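Local coordinates for protein type I modular polyketide synthase (Streptomyces albus subsp. albus, PDB 6IYT) that probably selects an ethylmalonyl extender unit from its coenzyme A thioester and loads it for chain extension in salinomycin biosynthesis, as an acyltransferase domain, at residues Gln131-Ser143 with Thr420-Leu432. Numbering follows the deposited sequence.
Sequences QWAGMAVELLDSS and TLRRQEGGPRRVL
Trp132 lays one face of its indole against the type II turn Arg422-Glu425. Arg423 CA sits 3.6 Å from the centroid of the Trp132 five-membered ring, only 4° off the normal, in a CH-pi contact. Gln424 N lies over the same face, nearer the six-membered ring. Met135 CB covers the opposite face, so the indole is sandwiched between the turn and Met135 of its own segment. Trp132 NE1 is hydrogen-bonded to Ala396 O, which should limit rotation of the ring. At the ring edge, in plane, Trp132 CH2 is 4.0 Å from Gly426 CA. Arg422 and Glu425, the ends of the turn, are tied by a side-on salt bridge through NE and NH2. Arg430 NH1 also bonds Glu425 OE1, and this network braces the turn that faces Trp132.

A second tight patch is apolar. Leu139 CD1 meets Val431 CG2 at 3.8 Å, the two side chains crossing at about a right angle. Both also touch helix 181-200. Nearby, CD and CG of Pro428 lie against Ser142, with Pro428 CD 3.5 Å from Ser142 OG. Ser142 OG donates to Glu138 O at 2.7 Å, one helical turn back, which holds the hydroxyl beside the proline. Between the backbones, a water accepts from Leu139 N and donates to Gly426 O. Those two atoms, 3.3 Å apart, are not directly hydrogen-bonded.

The outer side is looser. Gln424 bends at chi2 (-51°) and brings NE2 to 3.2 Å from Ala133 O, but the hydrogen bond is strongly bent (122°) and weak. Glu138 reaches out extended along Gly426 and Gly427. Another water accepts from Gly426 N and donates to Glu138 OE2.

The contact thus joins the loop and short helix after strand 120-125 to the loop and helix after strand 416-418. Direct adhesion is mainly indole and aliphatic packing, while the polar links across it are water bridges and a weak hydrogen bond from the Gln424 side-chain amide.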
ATOM      1  N   GLN A 131       3.646  -8.771   3.171  1.00  9.98           N
ATOM      2  CA  GLN A 131       5.061  -8.923   3.409  1.00  9.74           C
ATOM      3  C   GLN A 131       5.679  -9.826   2.340  1.00  8.27           C
ATOM      4  O   GLN A 131       5.047 -10.778   1.894  1.00 10.34           O
ATOM      5  CB  GLN A 131       5.293  -9.522   4.844  1.00 10.67           C
ATOM      6  CG  GLN A 131       4.692 -10.912   5.068  1.00 12.79           C
ATOM      7  CD  GLN A 131       3.264 -10.905   5.625  1.00 14.49           C
ATOM      8  OE1 GLN A 131       2.552  -9.915   5.528  1.00 15.60           O
ATOM      9  NE2 GLN A 131       2.866 -12.016   6.266  1.00 14.93           N
ATOM     10  N   TRP A 132       6.949  -9.594   2.019  1.00  7.19           N
ATOM     11  CA  TRP A 132       7.739 -10.561   1.288  1.00  8.30           C
ATOM     12  C   TRP A 132       9.215 -10.514   1.674  1.00  9.32           C
ATOM     13  O   TRP A 132       9.724  -9.503   2.169  1.00  7.07           O
ATOM     14  CB  TRP A 132       7.579 -10.374  -0.221  1.00  8.65           C
ATOM     15  CG  TRP A 132       7.772  -8.962  -0.716  1.00  6.80           C
ATOM     16  CD1 TRP A 132       6.825  -7.981  -0.786  1.00  7.27           C
ATOM     17  CD2 TRP A 132       8.940  -8.435  -1.376  1.00  6.64           C
ATOM     18  NE1 TRP A 132       7.325  -6.888  -1.443  1.00  6.89           N
ATOM     19  CE2 TRP A 132       8.618  -7.148  -1.828  1.00  6.02           C
ATOM     20  CE3 TRP A 132      10.240  -8.931  -1.607  1.00  6.36           C
ATOM     21  CZ2 TRP A 132       9.513  -6.374  -2.540  1.00  5.67           C
ATOM     22  CZ3 TRP A 132      11.116  -8.159  -2.318  1.00  5.77           C
ATOM     23  CH2 TRP A 132      10.773  -6.878  -2.724  1.00  6.14           C
ATOM     24  N   ALA A 133       9.855 -11.673   1.584  1.00 12.04           N
ATOM     25  CA  ALA A 133      11.208 -11.812   2.044  1.00 13.44           C
ATOM     26  C   ALA A 133      12.119 -10.946   1.199  1.00 10.39           C
ATOM     27  O   ALA A 133      12.106 -11.032  -0.039  1.00 15.35           O
ATOM     28  CB  ALA A 133      11.640 -13.270   1.979  1.00 14.28           C
ATOM     29  N   GLY A 134      12.818 -10.039   1.860  1.00 11.12           N
ATOM     30  CA  GLY A 134      13.718  -9.098   1.182  1.00 10.91           C
ATOM     31  C   GLY A 134      13.074  -7.759   0.839  1.00  9.11           C
ATOM     32  O   GLY A 134      13.725  -6.882   0.275  1.00 11.71           O
ATOM     33  N   MET A 135      11.794  -7.587   1.186  1.00  7.61           N
ATOM     34  CA  MET A 135      11.107  -6.290   0.964  1.00  8.33           C
ATOM     35  C   MET A 135      11.877  -5.111   1.589  1.00  7.78           C
ATOM     36  O   MET A 135      12.502  -5.247   2.646  1.00  7.34           O
ATOM     37  CB  MET A 135       9.674  -6.326   1.537  1.00  9.25           C
ATOM     38  CG  MET A 135       9.616  -6.430   3.057  1.00 10.49           C
ATOM     39  SD  MET A 135       7.913  -6.490   3.624  1.00 10.95           S
ATOM     40  CE  MET A 135       7.424  -4.801   3.366  1.00 24.80           C
ATOM     41  N   ALA A 136      11.831  -3.973   0.903  1.00  6.90           N
ATOM     42  CA  ALA A 136      12.347  -2.669   1.392  1.00  7.45           C
ATOM     43  C   ALA A 136      13.847  -2.467   1.236  1.00  7.40           C
ATOM     44  O   ALA A 136      14.308  -1.345   1.248  1.00  8.39           O
ATOM     45  CB  ALA A 136      11.932  -2.396   2.833  1.00  7.35           C
ATOM     46  N   VAL A 137      14.602  -3.558   1.147  1.00  8.75           N
ATOM     47  CA  VAL A 137      16.057  -3.465   1.090  1.00  8.30           C
ATOM     48  C   VAL A 137      16.504  -2.644  -0.122  1.00  7.79           C
ATOM     49  O   VAL A 137      17.317  -1.769  -0.008  1.00  7.73           O
ATOM     50  CB  VAL A 137      16.728  -4.863   1.027  1.00  8.50           C
ATOM     51  CG1 VAL A 137      18.242  -4.706   0.920  1.00 10.21           C
ATOM     52  CG2 VAL A 137      16.365  -5.676   2.244  1.00  8.64           C
ATOM     53  N   GLU A 138      15.969  -2.952  -1.281  1.00  7.86           N
ATOM     54  CA  GLU A 138      16.448  -2.332  -2.495  1.00  9.21           C
ATOM     55  C   GLU A 138      16.011  -0.883  -2.531  1.00  9.83           C
ATOM     56  O   GLU A 138      16.759  -0.023  -2.963  1.00 11.22           O
ATOM     57  CB  GLU A 138      15.940  -3.064  -3.728  1.00 11.44           C
ATOM     58  CG  GLU A 138      16.540  -2.534  -5.016  1.00 13.04           C
ATOM     59  CD  GLU A 138      16.018  -3.258  -6.251  1.00 18.86           C
ATOM     60  OE1 GLU A 138      16.254  -2.744  -7.387  1.00 17.79           O
ATOM     61  OE2 GLU A 138      15.286  -4.277  -6.080  1.00 16.85           O
ATOM     62  N   LEU A 139      14.887  -0.580  -1.877  1.00  8.37           N
ATOM     63  CA  LEU A 139      14.426   0.798  -1.832  1.00  7.89           C
ATOM     64  C   LEU A 139      15.195   1.651  -0.795  1.00  7.56           C
ATOM     65  O   LEU A 139      15.569   2.773  -1.076  1.00  8.02           O
ATOM     66  CB  LEU A 139      12.915   0.852  -1.589  1.00  7.77           C
ATOM     67  CG  LEU A 139      12.253   2.155  -1.972  1.00  7.46           C
ATOM     68  CD1 LEU A 139      12.514   2.485  -3.433  1.00  8.00           C
ATOM     69  CD2 LEU A 139      10.764   2.105  -1.679  1.00  7.98           C
ATOM     70  N   LEU A 140      15.614   1.032   0.311  1.00  7.46           N
ATOM     71  CA  LEU A 140      16.513   1.687   1.206  1.00  7.64           C
ATOM     72  C   LEU A 140      17.786   2.089   0.474  1.00  7.44           C
ATOM     73  O   LEU A 140      18.313   3.160   0.718  1.00  7.41           O
ATOM     74  CB  LEU A 140      16.871   0.808   2.396  1.00  6.81           C
ATOM     75  CG  LEU A 140      15.790   0.602   3.492  1.00  7.06           C
ATOM     76  CD1 LEU A 140      16.289  -0.430   4.476  1.00  7.77           C
ATOM     77  CD2 LEU A 140      15.435   1.859   4.220  1.00  8.13           C
ATOM     78  N   ASP A 141      18.279   1.210  -0.402  1.00  7.98           N
ATOM     79  CA  ASP A 141      19.569   1.425  -1.053  1.00 10.48           C
ATOM     80  C   ASP A 141      19.495   2.447  -2.143  1.00  9.86           C
ATOM     81  O   ASP A 141      20.507   3.053  -2.496  1.00 12.17           O
ATOM     82  CB  ASP A 141      20.093   0.121  -1.629  1.00 11.97           C
ATOM     83  CG  ASP A 141      20.514  -0.855  -0.557  1.00 16.89           C
ATOM     84  OD1 ASP A 141      20.847  -0.402   0.552  1.00 16.59           O
ATOM     85  OD2 ASP A 141      20.483  -2.079  -0.823  1.00 21.12           O
ATOM     86  N   SER A 142      18.299   2.644  -2.704  1.00  8.97           N
ATOM     87  CA  SER A 142      18.159   3.365  -3.966  1.00  9.30           C
ATOM     88  C   SER A 142      17.333   4.653  -3.863  1.00  8.46           C
ATOM     89  O   SER A 142      17.313   5.444  -4.807  1.00  8.47           O
ATOM     90  CB  SER A 142      17.542   2.460  -5.019  1.00 10.40           C
ATOM     91  OG  SER A 142      16.251   2.032  -4.602  1.00 12.18           O
ATOM     92  N   SER A 143      16.683   4.874  -2.711  1.00  7.11           N
ATOM     93  CA  SER A 143      15.823   6.069  -2.504  1.00  6.16           C
ATOM     94  C   SER A 143      16.132   6.765  -1.183  1.00  6.37           C
ATOM     95  O   SER A 143      15.635   6.361  -0.137  1.00  6.74           O
ATOM     96  CB  SER A 143      14.314   5.667  -2.537  1.00  6.47           C
ATOM     97  OG  SER A 143      13.481   6.778  -2.249  1.00  6.18           O
ATOM     98  N   THR A 420       1.932   0.104  -4.514  1.00  4.77           N
ATOM     99  CA  THR A 420       3.212   0.740  -4.501  1.00  4.87           C
ATOM    100  C   THR A 420       4.258  -0.267  -4.918  1.00  4.94           C
ATOM    101  O   THR A 420       4.629  -0.293  -6.078  1.00  5.74           O
ATOM    102  CB  THR A 420       3.537   1.361  -3.147  1.00  5.13           C
ATOM    103  OG1 THR A 420       2.442   2.206  -2.744  1.00  5.07           O
ATOM    104  CG2 THR A 420       4.787   2.190  -3.235  1.00  5.20           C
ATOM    105  N   LEU A 421       4.681  -1.148  -4.013  1.00  4.59           N
ATOM    106  CA  LEU A 421       5.546  -2.234  -4.413  1.00  5.07           C
ATOM    107  C   LEU A 421       4.789  -3.526  -4.647  1.00  5.86           C
ATOM    108  O   LEU A 421       3.586  -3.569  -4.533  1.00  6.50           O
ATOM    109  CB  LEU A 421       6.668  -2.444  -3.384  1.00  4.81           C
ATOM    110  CG  LEU A 421       7.460  -1.215  -2.945  1.00  5.15           C
ATOM    111  CD1 LEU A 421       8.559  -1.606  -1.941  1.00  5.52           C
ATOM    112  CD2 LEU A 421       8.075  -0.528  -4.149  1.00  5.64           C
ATOM    113  N   ARG A 422       5.518  -4.548  -5.102  1.00  5.71           N
ATOM    114  CA  ARG A 422       4.954  -5.850  -5.307  1.00  6.28           C
ATOM    115  C   ARG A 422       5.994  -6.878  -4.956  1.00  5.74           C
ATOM    116  O   ARG A 422       7.181  -6.565  -4.909  1.00  5.46           O
ATOM    117  CB  ARG A 422       4.487  -6.002  -6.773  1.00  6.64           C
ATOM    118  CG  ARG A 422       3.561  -7.164  -7.012  1.00  9.91           C
ATOM    119  CD  ARG A 422       2.744  -6.970  -8.302  1.00  9.01           C
ATOM    120  NE  ARG A 422       3.623  -6.809  -9.461  1.00  8.81           N
ATOM    121  CZ  ARG A 422       3.209  -6.615 -10.706  1.00 10.31           C
ATOM    122  NH1 ARG A 422       1.923  -6.410 -10.957  1.00 11.15           N
ATOM    123  NH2 ARG A 422       4.107  -6.410 -11.671  1.00 10.92           N
ATOM    124  N   ARG A 423       5.549  -8.108  -4.647  1.00  6.65           N
ATOM    125  CA  ARG A 423       6.480  -9.160  -4.256  1.00  7.76           C
ATOM    126  C   ARG A 423       7.641  -9.295  -5.289  1.00  7.65           C
ATOM    127  O   ARG A 423       7.392  -9.432  -6.466  1.00  7.68           O
ATOM    128  CB  ARG A 423       5.727 -10.516  -4.135  1.00  9.67           C
ATOM    129  CG  ARG A 423       6.666 -11.668  -3.876  1.00 13.19           C
ATOM    130  CD  ARG A 423       5.904 -12.944  -3.556  1.00 14.23           C
ATOM    131  NE  ARG A 423       6.834 -14.063  -3.347  1.00 17.70           N
ATOM    132  CZ  ARG A 423       6.488 -15.232  -2.832  1.00 16.86           C
ATOM    133  NH1 ARG A 423       5.244 -15.432  -2.424  1.00 18.47           N
ATOM    134  NH2 ARG A 423       7.396 -16.213  -2.743  1.00 17.97           N
ATOM    135  N   GLN A 424       8.887  -9.222  -4.793  1.00  7.96           N
ATOM    136  CA  GLN A 424      10.124  -9.291  -5.586  1.00  9.03           C
ATOM    137  C   GLN A 424      10.302  -8.139  -6.576  1.00  8.87           C
ATOM    138  O   GLN A 424      11.130  -8.213  -7.481  1.00  8.70           O
ATOM    139  CB  GLN A 424      10.230 -10.630  -6.294  1.00 10.24           C
ATOM    140  CG  GLN A 424      10.593 -11.775  -5.358  1.00 15.06           C
ATOM    141  CD  GLN A 424      11.819 -11.464  -4.495  1.00 19.02           C
ATOM    142  OE1 GLN A 424      12.840 -11.024  -4.995  1.00 28.77           O
ATOM    143  NE2 GLN A 424      11.687 -11.648  -3.187  1.00 27.08           N
ATOM    144  N   GLU A 425       9.536  -7.078  -6.390  1.00  6.09           N
ATOM    145  CA  GLU A 425       9.729  -5.864  -7.138  1.00  6.56           C
ATOM    146  C   GLU A 425       9.838  -4.697  -6.183  1.00  6.10           C
ATOM    147  O   GLU A 425       8.819  -4.137  -5.747  1.00  5.43           O
ATOM    148  CB  GLU A 425       8.537  -5.638  -8.086  1.00  8.12           C
ATOM    149  CG  GLU A 425       8.292  -6.807  -9.028  1.00 10.65           C
ATOM    150  CD  GLU A 425       6.928  -6.761  -9.686  1.00 12.46           C
ATOM    151  OE1 GLU A 425       6.588  -5.718 -10.270  1.00 14.15           O
ATOM    152  OE2 GLU A 425       6.248  -7.806  -9.708  1.00 15.82           O
ATOM    153  N   GLY A 426      11.061  -4.281  -5.913  1.00  6.20           N
ATOM    154  CA  GLY A 426      11.334  -3.483  -4.758  1.00  6.33           C
ATOM    155  C   GLY A 426      12.113  -2.232  -4.995  1.00  6.49           C
ATOM    156  O   GLY A 426      12.532  -1.584  -4.037  1.00  8.11           O
ATOM    157  N   GLY A 427      12.426  -1.914  -6.258  1.00  6.08           N
ATOM    158  CA  GLY A 427      13.353  -0.836  -6.523  1.00  5.92           C
ATOM    159  C   GLY A 427      12.812   0.245  -7.449  1.00  5.98           C
ATOM    160  O   GLY A 427      11.604   0.423  -7.596  1.00  5.91           O
ATOM    161  N   PRO A 428      13.712   0.973  -8.094  1.00  6.53           N
ATOM    162  CA  PRO A 428      13.224   2.122  -8.807  1.00  6.52           C
ATOM    163  C   PRO A 428      12.300   1.766  -9.948  1.00  6.74           C
ATOM    164  O   PRO A 428      11.332   2.489 -10.194  1.00  6.74           O
ATOM    165  CB  PRO A 428      14.500   2.775  -9.312  1.00  7.36           C
ATOM    166  CG  PRO A 428      15.483   2.444  -8.273  1.00  7.00           C
ATOM    167  CD  PRO A 428      15.150   1.068  -7.811  1.00  7.48           C
ATOM    168  N   ARG A 429      12.543   0.652 -10.634  1.00  6.01           N
ATOM    169  CA  ARG A 429      11.614   0.292 -11.698  1.00  6.14           C
ATOM    170  C   ARG A 429      10.181   0.141 -11.152  1.00  5.47           C
ATOM    171  O   ARG A 429       9.226   0.662 -11.737  1.00  4.90           O
ATOM    172  CB  ARG A 429      12.026  -0.954 -12.447  1.00  7.17           C
ATOM    173  CG  ARG A 429      10.920  -1.412 -13.412  1.00  8.33           C
ATOM    174  CD  ARG A 429      11.317  -2.621 -14.218  1.00  9.21           C
ATOM    175  NE  ARG A 429      12.239  -2.265 -15.265  1.00  9.57           N
ATOM    176  CZ  ARG A 429      11.856  -1.773 -16.444  1.00 10.85           C
ATOM    177  NH1 ARG A 429      12.752  -1.530 -17.360  1.00 13.48           N
ATOM    178  NH2 ARG A 429      10.553  -1.625 -16.730  1.00 10.11           N
ATOM    179  N   ARG A 430      10.028  -0.577 -10.053  1.00  4.94           N
ATOM    180  CA  ARG A 430       8.703  -0.745  -9.457  1.00  4.73           C
ATOM    181  C   ARG A 430       8.051   0.577  -9.051  1.00  4.48           C
ATOM    182  O   ARG A 430       6.872   0.802  -9.328  1.00  4.36           O
ATOM    183  CB  ARG A 430       8.756  -1.696  -8.246  1.00  5.02           C
ATOM    184  CG  ARG A 430       7.405  -1.952  -7.618  1.00  5.55           C
ATOM    185  CD  ARG A 430       6.458  -2.638  -8.553  1.00  6.34           C
ATOM    186  NE  ARG A 430       5.488  -1.723  -9.169  1.00  6.53           N
ATOM    187  CZ  ARG A 430       4.531  -2.094 -10.013  1.00  8.61           C
ATOM    188  NH1 ARG A 430       4.523  -3.322 -10.530  1.00  7.86           N
ATOM    189  NH2 ARG A 430       3.643  -1.204 -10.438  1.00  7.08           N
ATOM    190  N   VAL A 431       8.799   1.454  -8.408  1.00  4.59           N
ATOM    191  CA  VAL A 431       8.267   2.775  -8.028  1.00  4.76           C
ATOM    192  C   VAL A 431       7.818   3.524  -9.279  1.00  4.62           C
ATOM    193  O   VAL A 431       6.721   4.091  -9.320  1.00  3.94           O
ATOM    194  CB  VAL A 431       9.291   3.595  -7.246  1.00  5.62           C
ATOM    195  CG1 VAL A 431       8.785   5.003  -6.991  1.00  6.06           C
ATOM    196  CG2 VAL A 431       9.605   2.889  -5.917  1.00  7.05           C
ATOM    197  N   LEU A 432       8.725   3.672 -10.231  1.00  4.45           N
ATOM    198  CA  LEU A 432       8.390   4.398 -11.460  1.00  5.20           C
ATOM    199  C   LEU A 432       7.210   3.780 -12.189  1.00  4.54           C
ATOM    200  O   LEU A 432       6.421   4.507 -12.835  1.00  3.68           O
ATOM    201  CB  LEU A 432       9.601   4.459 -12.389  1.00  6.37           C
ATOM    202  CG  LEU A 432      10.786   5.320 -11.921  1.00  7.39           C
ATOM    203  CD1 LEU A 432      11.925   5.216 -12.925  1.00  8.89           C
ATOM    204  CD2 LEU A 432      10.386   6.765 -11.720  1.00  8.21           C
TER
HETATM  205  O   HOH W   1      13.368  -5.461  -7.479  1.00 14.44           O
HETATM  206  O   HOH W   2      12.553  -2.736  -1.637  1.00  9.16           O